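Long-range contact in tRNA-splicing ligase RtcB (Thermus thermophilus, PDB 2EPG), which probably joins RNA ends bearing a 2',3'-cyclic phosphate or 3'-phosphate to 5'-hydroxyl ends, using GTP and manganese: residues D259-Y271 and A281-Y293. Numbering follows the deposited sequence.
Sequences DYVERFLKVAPRY and AAAPIKSPEGQDY
Phe-264 lies with one ring face under Ala-283, whose CB stands 3.6 Å from the ring centroid and 10° off the normal, a CH-pi contact. At the ring edge its CE1 meets Glu-289 O at 3.2 Å, while CZ touches Tyr-293 CB. One turn earlier, Tyr-260 turns a face to helix 288-293: Tyr-293 CA sits 3.7 Å from its ring centroid, and the two tyrosine rings meet obliquely. Since the Tyr-260 hydroxyl also bonds Lys-194 O, an alanine here would probably leave that carbonyl without its mate and uncover Tyr-293 CA. Arg-263, with CG anti to the backbone N and its chain extended, delivers NH2 to the anti lone pair of Asp-292 OD1 at 3.0 Å, forming a salt bridge; Lys-194 NZ makes a second one with OD2. Glu-289 bends at chi2 (81°), bringing OE2 to the edge of the Tyr-271 ring, where Tyr-271 OH donates to it; the modelled 2.5 Å is doubtfully short. Pro-284 CD covers a face of that ring. With axes 10.5 Å apart and running at 174°, helices 259-265 and 288-293 form an antiparallel helix pair around an aromatic cluster of Tyr-260, Phe-264 and Tyr-293; the Tyr-293 side chain lies about 8 Å from that of Asn-340, in the predicted GMP site.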
ATOM      1  N   ASP A 259       8.263 -18.816  -1.066  1.00 35.40           N
ATOM      2  CA  ASP A 259       7.734 -20.178  -1.069  1.00 34.02           C
ATOM      3  C   ASP A 259       6.941 -20.468  -2.335  1.00 35.25           C
ATOM      4  O   ASP A 259       7.094 -21.526  -2.944  1.00 35.59           O
ATOM      5  CB  ASP A 259       6.811 -20.405   0.132  1.00 34.39           C
ATOM      6  CG  ASP A 259       7.544 -20.385   1.466  1.00 35.51           C
ATOM      7  OD1 ASP A 259       6.860 -20.286   2.508  1.00 35.01           O
ATOM      8  OD2 ASP A 259       8.790 -20.479   1.484  1.00 36.52           O
ATOM      9  N   TYR A 260       6.090 -19.529  -2.736  1.00 35.45           N
ATOM     10  CA  TYR A 260       5.258 -19.748  -3.910  1.00 33.72           C
ATOM     11  C   TYR A 260       5.875 -19.469  -5.264  1.00 34.80           C
ATOM     12  O   TYR A 260       5.488 -20.092  -6.243  1.00 34.96           O
ATOM     13  CB  TYR A 260       3.923 -19.014  -3.755  1.00 29.87           C
ATOM     14  CG  TYR A 260       3.005 -19.743  -2.790  1.00 27.53           C
ATOM     15  CD1 TYR A 260       2.993 -19.427  -1.435  1.00 26.73           C
ATOM     16  CD2 TYR A 260       2.219 -20.813  -3.229  1.00 26.08           C
ATOM     17  CE1 TYR A 260       2.226 -20.159  -0.531  1.00 25.83           C
ATOM     18  CE2 TYR A 260       1.449 -21.559  -2.341  1.00 27.04           C
ATOM     19  CZ  TYR A 260       1.461 -21.226  -0.995  1.00 26.34           C
ATOM     20  OH  TYR A 260       0.719 -21.967  -0.120  1.00 28.03           O
ATOM     21  N   VAL A 261       6.823 -18.542  -5.338  1.00 36.97           N
ATOM     22  CA  VAL A 261       7.466 -18.288  -6.617  1.00 37.89           C
ATOM     23  C   VAL A 261       8.108 -19.610  -7.042  1.00 40.62           C
ATOM     24  O   VAL A 261       7.875 -20.090  -8.158  1.00 38.92           O
ATOM     25  CB  VAL A 261       8.589 -17.222  -6.527  1.00 38.93           C
ATOM     26  CG1 VAL A 261       9.435 -17.262  -7.794  1.00 39.38           C
ATOM     27  CG2 VAL A 261       7.989 -15.834  -6.357  1.00 38.13           C
ATOM     28  N   GLU A 262       8.905 -20.200  -6.150  1.00 41.05           N
ATOM     29  CA  GLU A 262       9.573 -21.453  -6.480  1.00 44.11           C
ATOM     30  C   GLU A 262       8.596 -22.596  -6.680  1.00 43.70           C
ATOM     31  O   GLU A 262       8.814 -23.451  -7.531  1.00 43.33           O
ATOM     32  CB  GLU A 262      10.642 -21.815  -5.431  1.00 48.01           C
ATOM     33  CG  GLU A 262      10.288 -21.551  -3.985  1.00 53.20           C
ATOM     34  CD  GLU A 262      11.491 -21.742  -3.057  1.00 57.59           C
ATOM     35  OE1 GLU A 262      12.471 -20.963  -3.166  1.00 58.34           O
ATOM     36  OE2 GLU A 262      11.459 -22.675  -2.219  1.00 58.67           O
ATOM     37  N   ARG A 263       7.506 -22.609  -5.921  1.00 43.74           N
ATOM     38  CA  ARG A 263       6.520 -23.656  -6.101  1.00 43.01           C
ATOM     39  C   ARG A 263       5.861 -23.467  -7.475  1.00 43.51           C
ATOM     40  O   ARG A 263       5.574 -24.443  -8.166  1.00 42.41           O
ATOM     41  CB  ARG A 263       5.470 -23.614  -4.987  1.00 45.03           C
ATOM     42  CG  ARG A 263       4.421 -24.713  -5.126  1.00 46.67           C
ATOM     43  CD  ARG A 263       3.440 -24.788  -3.961  1.00 49.81           C
ATOM     44  NE  ARG A 263       2.425 -25.807  -4.236  1.00 52.15           N
ATOM     45  CZ  ARG A 263       1.273 -25.938  -3.585  1.00 52.76           C
ATOM     46  NH1 ARG A 263       0.434 -26.904  -3.932  1.00 53.38           N
ATOM     47  NH2 ARG A 263       0.957 -25.115  -2.594  1.00 51.20           N
ATOM     48  N   PHE A 264       5.639 -22.211  -7.873  1.00 43.62           N
ATOM     49  CA  PHE A 264       5.023 -21.892  -9.176  1.00 44.16           C
ATOM     50  C   PHE A 264       5.955 -22.182 -10.347  1.00 46.15           C
ATOM     51  O   PHE A 264       5.507 -22.459 -11.460  1.00 46.64           O
ATOM     52  CB  PHE A 264       4.620 -20.411  -9.251  1.00 40.26           C
ATOM     53  CG  PHE A 264       3.303 -20.088  -8.599  1.00 37.19           C
ATOM     54  CD1 PHE A 264       2.748 -20.936  -7.639  1.00 36.21           C
ATOM     55  CD2 PHE A 264       2.641 -18.901  -8.908  1.00 34.28           C
ATOM     56  CE1 PHE A 264       1.551 -20.603  -6.989  1.00 35.12           C
ATOM     57  CE2 PHE A 264       1.442 -18.558  -8.262  1.00 34.70           C
ATOM     58  CZ  PHE A 264       0.899 -19.407  -7.302  1.00 33.34           C
ATOM     59  N   LEU A 265       7.255 -22.090 -10.106  1.00 48.65           N
ATOM     60  CA  LEU A 265       8.215 -22.354 -11.159  1.00 52.07           C
ATOM     61  C   LEU A 265       8.255 -23.854 -11.443  1.00 53.90           C
ATOM     62  O   LEU A 265       8.263 -24.278 -12.602  1.00 53.91           O
ATOM     63  CB  LEU A 265       9.603 -21.858 -10.741  1.00 52.92           C
ATOM     64  CG  LEU A 265       9.801 -20.336 -10.713  1.00 53.46           C
ATOM     65  CD1 LEU A 265      11.061 -19.993  -9.921  1.00 52.31           C
ATOM     66  CD2 LEU A 265       9.883 -19.802 -12.144  1.00 52.50           C
ATOM     67  N   LYS A 266       8.240 -24.648 -10.376  1.00 56.25           N
ATOM     68  CA  LYS A 266       8.314 -26.101 -10.490  1.00 59.19           C
ATOM     69  C   LYS A 266       6.987 -26.788 -10.776  1.00 60.34           C
ATOM     70  O   LYS A 266       6.806 -27.953 -10.429  1.00 61.67           O
ATOM     71  CB  LYS A 266       8.927 -26.686  -9.215  1.00 60.22           C
ATOM     72  CG  LYS A 266       9.677 -27.999  -9.432  1.00 63.79           C
ATOM     73  CD  LYS A 266      10.543 -28.349  -8.224  1.00 64.91           C
ATOM     74  CE  LYS A 266      11.607 -29.393  -8.570  1.00 65.40           C
ATOM     75  NZ  LYS A 266      11.021 -30.682  -9.028  1.00 64.56           N
ATOM     76  N   VAL A 267       6.060 -26.077 -11.410  1.00 61.19           N
ATOM     77  CA  VAL A 267       4.763 -26.654 -11.739  1.00 61.15           C
ATOM     78  C   VAL A 267       4.212 -25.949 -12.968  1.00 61.74           C
ATOM     79  O   VAL A 267       3.150 -26.305 -13.477  1.00 62.18           O
ATOM     80  CB  VAL A 267       3.763 -26.507 -10.558  1.00 61.83           C
ATOM     81  CG1 VAL A 267       3.198 -25.083 -10.506  1.00 60.46           C
ATOM     82  CG2 VAL A 267       2.655 -27.526 -10.691  1.00 61.71           C
ATOM     83  N   ALA A 268       4.961 -24.958 -13.446  1.00 62.44           N
ATOM     84  CA  ALA A 268       4.579 -24.172 -14.619  1.00 63.23           C
ATOM     85  C   ALA A 268       4.413 -24.977 -15.909  1.00 63.26           C
ATOM     86  O   ALA A 268       3.723 -24.524 -16.830  1.00 63.77           O
ATOM     87  CB  ALA A 268       5.591 -23.046 -14.845  1.00 63.36           C
ATOM     88  N   PRO A 269       5.057 -26.164 -16.005  1.00 63.11           N
ATOM     89  CA  PRO A 269       4.942 -26.988 -17.212  1.00 61.95           C
ATOM     90  C   PRO A 269       3.512 -27.473 -17.388  1.00 60.81           C
ATOM     91  O   PRO A 269       2.885 -27.261 -18.429  1.00 60.75           O
ATOM     92  CB  PRO A 269       5.889 -28.154 -16.926  1.00 62.89           C
ATOM     93  CG  PRO A 269       6.884 -27.573 -15.982  1.00 63.35           C
ATOM     94  CD  PRO A 269       6.017 -26.774 -15.068  1.00 62.43           C
ATOM     95  N   ARG A 270       3.015 -28.128 -16.345  1.00 58.12           N
ATOM     96  CA  ARG A 270       1.664 -28.665 -16.326  1.00 56.22           C
ATOM     97  C   ARG A 270       0.640 -27.727 -16.948  1.00 53.15           C
ATOM     98  O   ARG A 270      -0.220 -28.163 -17.711  1.00 51.97           O
ATOM     99  CB  ARG A 270       1.228 -28.937 -14.890  1.00 57.81           C
ATOM    100  CG  ARG A 270       2.224 -29.704 -14.065  1.00 63.01           C
ATOM    101  CD  ARG A 270       1.682 -29.924 -12.662  1.00 66.92           C
ATOM    102  NE  ARG A 270       2.636 -30.641 -11.822  1.00 70.82           N
ATOM    103  CZ  ARG A 270       2.401 -31.004 -10.564  1.00 72.36           C
ATOM    104  NH1 ARG A 270       3.332 -31.653  -9.875  1.00 73.10           N
ATOM    105  NH2 ARG A 270       1.234 -30.719  -9.996  1.00 73.39           N
ATOM    106  N   TYR A 271       0.744 -26.438 -16.629  1.00 49.17           N
ATOM    107  CA  TYR A 271      -0.225 -25.459 -17.103  1.00 46.96           C
ATOM    108  C   TYR A 271       0.009 -24.813 -18.452  1.00 46.55           C
ATOM    109  O   TYR A 271      -0.891 -24.165 -18.989  1.00 48.09           O
ATOM    110  CB  TYR A 271      -0.411 -24.391 -16.022  1.00 43.55           C
ATOM    111  CG  TYR A 271      -0.817 -25.008 -14.711  1.00 40.08           C
ATOM    112  CD1 TYR A 271      -0.100 -24.758 -13.536  1.00 37.91           C
ATOM    113  CD2 TYR A 271      -1.876 -25.912 -14.657  1.00 40.66           C
ATOM    114  CE1 TYR A 271      -0.432 -25.402 -12.343  1.00 38.12           C
ATOM    115  CE2 TYR A 271      -2.212 -26.561 -13.477  1.00 40.60           C
ATOM    116  CZ  TYR A 271      -1.491 -26.309 -12.325  1.00 40.06           C
ATOM    117  OH  TYR A 271      -1.833 -26.987 -11.167  1.00 38.91           O
ATOM    118  N   ALA A 281       6.835 -15.584 -13.028  1.00 38.92           N
ATOM    119  CA  ALA A 281       6.283 -16.850 -12.557  1.00 37.52           C
ATOM    120  C   ALA A 281       4.843 -16.719 -12.070  1.00 35.80           C
ATOM    121  O   ALA A 281       4.579 -15.999 -11.114  1.00 36.37           O
ATOM    122  CB  ALA A 281       7.160 -17.399 -11.446  1.00 38.66           C
ATOM    123  N   ALA A 282       3.920 -17.427 -12.725  1.00 32.60           N
ATOM    124  CA  ALA A 282       2.498 -17.359 -12.372  1.00 31.01           C
ATOM    125  C   ALA A 282       1.813 -18.720 -12.478  1.00 30.80           C
ATOM    126  O   ALA A 282       2.348 -19.635 -13.082  1.00 30.39           O
ATOM    127  CB  ALA A 282       1.784 -16.361 -13.286  1.00 29.09           C
ATOM    128  N   ALA A 283       0.614 -18.827 -11.910  1.00 29.26           N
ATOM    129  CA  ALA A 283      -0.154 -20.060 -11.952  1.00 27.44           C
ATOM    130  C   ALA A 283      -1.617 -19.688 -12.142  1.00 28.26           C
ATOM    131  O   ALA A 283      -2.043 -18.587 -11.784  1.00 28.64           O
ATOM    132  CB  ALA A 283       0.019 -20.853 -10.632  1.00 29.21           C
ATOM    133  N   PRO A 284      -2.407 -20.597 -12.726  1.00 28.68           N
ATOM    134  CA  PRO A 284      -3.818 -20.286 -12.924  1.00 26.88           C
ATOM    135  C   PRO A 284      -4.460 -19.988 -11.586  1.00 27.05           C
ATOM    136  O   PRO A 284      -4.222 -20.692 -10.598  1.00 28.75           O
ATOM    137  CB  PRO A 284      -4.374 -21.567 -13.545  1.00 25.92           C
ATOM    138  CG  PRO A 284      -3.193 -22.114 -14.297  1.00 25.16           C
ATOM    139  CD  PRO A 284      -2.059 -21.898 -13.333  1.00 26.39           C
ATOM    140  N   ILE A 285      -5.256 -18.928 -11.560  1.00 26.58           N
ATOM    141  CA  ILE A 285      -5.976 -18.530 -10.365  1.00 26.10           C
ATOM    142  C   ILE A 285      -6.799 -19.724  -9.868  1.00 27.49           C
ATOM    143  O   ILE A 285      -6.867 -19.985  -8.670  1.00 26.43           O
ATOM    144  CB  ILE A 285      -6.911 -17.331 -10.690  1.00 26.75           C
ATOM    145  CG1 ILE A 285      -6.085 -16.052 -10.850  1.00 23.45           C
ATOM    146  CG2 ILE A 285      -7.962 -17.158  -9.603  1.00 23.89           C
ATOM    147  CD1 ILE A 285      -6.788 -14.986 -11.630  1.00 23.61           C
ATOM    148  N   LYS A 286      -7.388 -20.483 -10.791  1.00 28.68           N
ATOM    149  CA  LYS A 286      -8.211 -21.634 -10.398  1.00 30.17           C
ATOM    150  C   LYS A 286      -7.493 -22.962 -10.128  1.00 31.34           C
ATOM    151  O   LYS A 286      -8.147 -23.971  -9.875  1.00 33.63           O
ATOM    152  CB  LYS A 286      -9.300 -21.883 -11.433  1.00 32.38           C
ATOM    153  CG  LYS A 286     -10.428 -20.865 -11.429  1.00 33.61           C
ATOM    154  CD  LYS A 286     -11.417 -21.242 -12.525  1.00 36.51           C
ATOM    155  CE  LYS A 286     -12.618 -20.339 -12.562  1.00 37.62           C
ATOM    156  NZ  LYS A 286     -13.514 -20.772 -13.673  1.00 43.57           N
ATOM    157  N   SER A 287      -6.165 -22.965 -10.193  1.00 30.36           N
ATOM    158  CA  SER A 287      -5.365 -24.161  -9.948  1.00 28.95           C
ATOM    159  C   SER A 287      -5.085 -24.298  -8.457  1.00 31.50           C
ATOM    160  O   SER A 287      -5.153 -23.314  -7.717  1.00 31.45           O
ATOM    161  CB  SER A 287      -4.013 -24.033 -10.650  1.00 28.69           C
ATOM    162  OG  SER A 287      -3.203 -23.066  -9.964  1.00 26.11           O
ATOM    163  N   PRO A 288      -4.761 -25.523  -7.992  1.00 32.09           N
ATOM    164  CA  PRO A 288      -4.465 -25.736  -6.577  1.00 31.94           C
ATOM    165  C   PRO A 288      -3.368 -24.792  -6.094  1.00 29.45           C
ATOM    166  O   PRO A 288      -3.508 -24.152  -5.063  1.00 32.99           O
ATOM    167  CB  PRO A 288      -4.049 -27.209  -6.531  1.00 32.34           C
ATOM    168  CG  PRO A 288      -4.977 -27.813  -7.528  1.00 32.77           C
ATOM    169  CD  PRO A 288      -4.912 -26.817  -8.691  1.00 33.54           C
ATOM    170  N   GLU A 289      -2.287 -24.693  -6.853  1.00 28.53           N
ATOM    171  CA  GLU A 289      -1.184 -23.821  -6.486  1.00 28.93           C
ATOM    172  C   GLU A 289      -1.586 -22.340  -6.470  1.00 28.05           C
ATOM    173  O   GLU A 289      -1.135 -21.570  -5.605  1.00 26.37           O
ATOM    174  CB  GLU A 289      -0.005 -24.022  -7.451  1.00 32.77           C
ATOM    175  CG  GLU A 289       0.544 -25.446  -7.468  1.00 37.91           C
ATOM    176  CD  GLU A 289      -0.270 -26.397  -8.330  1.00 38.75           C
ATOM    177  OE1 GLU A 289       0.069 -27.598  -8.375  1.00 44.15           O
ATOM    178  OE2 GLU A 289      -1.245 -25.961  -8.970  1.00 42.63           O
ATOM    179  N   GLY A 290      -2.408 -21.943  -7.442  1.00 25.63           N
ATOM    180  CA  GLY A 290      -2.856 -20.569  -7.511  1.00 25.42           C
ATOM    181  C   GLY A 290      -3.701 -20.270  -6.292  1.00 24.83           C
ATOM    182  O   GLY A 290      -3.475 -19.291  -5.588  1.00 23.90           O
ATOM    183  N   GLN A 291      -4.669 -21.142  -6.033  1.00 26.15           N
ATOM    184  CA  GLN A 291      -5.556 -21.004  -4.885  1.00 26.20           C
ATOM    185  C   GLN A 291      -4.796 -20.967  -3.571  1.00 27.22           C
ATOM    186  O   GLN A 291      -5.143 -20.194  -2.668  1.00 26.25           O
ATOM    187  CB  GLN A 291      -6.547 -22.166  -4.850  1.00 28.32           C
ATOM    188  CG  GLN A 291      -7.628 -22.086  -5.911  1.00 32.44           C
ATOM    189  CD  GLN A 291      -8.631 -20.996  -5.602  1.00 36.34           C
ATOM    190  OE1 GLN A 291      -9.343 -21.065  -4.600  1.00 38.11           O
ATOM    191  NE2 GLN A 291      -8.679 -19.973  -6.448  1.00 36.76           N
ATOM    192  N   ASP A 292      -3.762 -21.802  -3.447  1.00 27.56           N
ATOM    193  CA  ASP A 292      -3.000 -21.836  -2.201  1.00 26.56           C
ATOM    194  C   ASP A 292      -2.258 -20.534  -1.944  1.00 26.58           C
ATOM    195  O   ASP A 292      -2.275 -20.021  -0.827  1.00 24.91           O
ATOM    196  CB  ASP A 292      -2.011 -22.995  -2.205  1.00 28.90           C
ATOM    197  CG  ASP A 292      -2.683 -24.344  -1.972  1.00 33.05           C
ATOM    198  OD1 ASP A 292      -1.973 -25.360  -2.031  1.00 35.78           O
ATOM    199  OD2 ASP A 292      -3.901 -24.402  -1.722  1.00 33.62           O
ATOM    200  N   TYR A 293      -1.609 -20.004  -2.976  1.00 27.25           N
ATOM    201  CA  TYR A 293      -0.869 -18.754  -2.834  1.00 29.25           C
ATOM    202  C   TYR A 293      -1.812 -17.626  -2.447  1.00 28.65           C
ATOM    203  O   TYR A 293      -1.495 -16.800  -1.577  1.00 29.65           O
ATOM    204  CB  TYR A 293      -0.151 -18.372  -4.140  1.00 28.70           C
ATOM    205  CG  TYR A 293       0.365 -16.935  -4.123  1.00 31.70           C
ATOM    206  CD1 TYR A 293       1.384 -16.550  -3.243  1.00 29.66           C
ATOM    207  CD2 TYR A 293      -0.218 -15.949  -4.929  1.00 31.10           C
ATOM    208  CE1 TYR A 293       1.809 -15.232  -3.156  1.00 29.53           C
ATOM    209  CE2 TYR A 293       0.197 -14.611  -4.847  1.00 31.83           C
ATOM    210  CZ  TYR A 293       1.212 -14.258  -3.956  1.00 32.20           C
ATOM    211  OH  TYR A 293       1.620 -12.933  -3.848  1.00 29.37           O
TER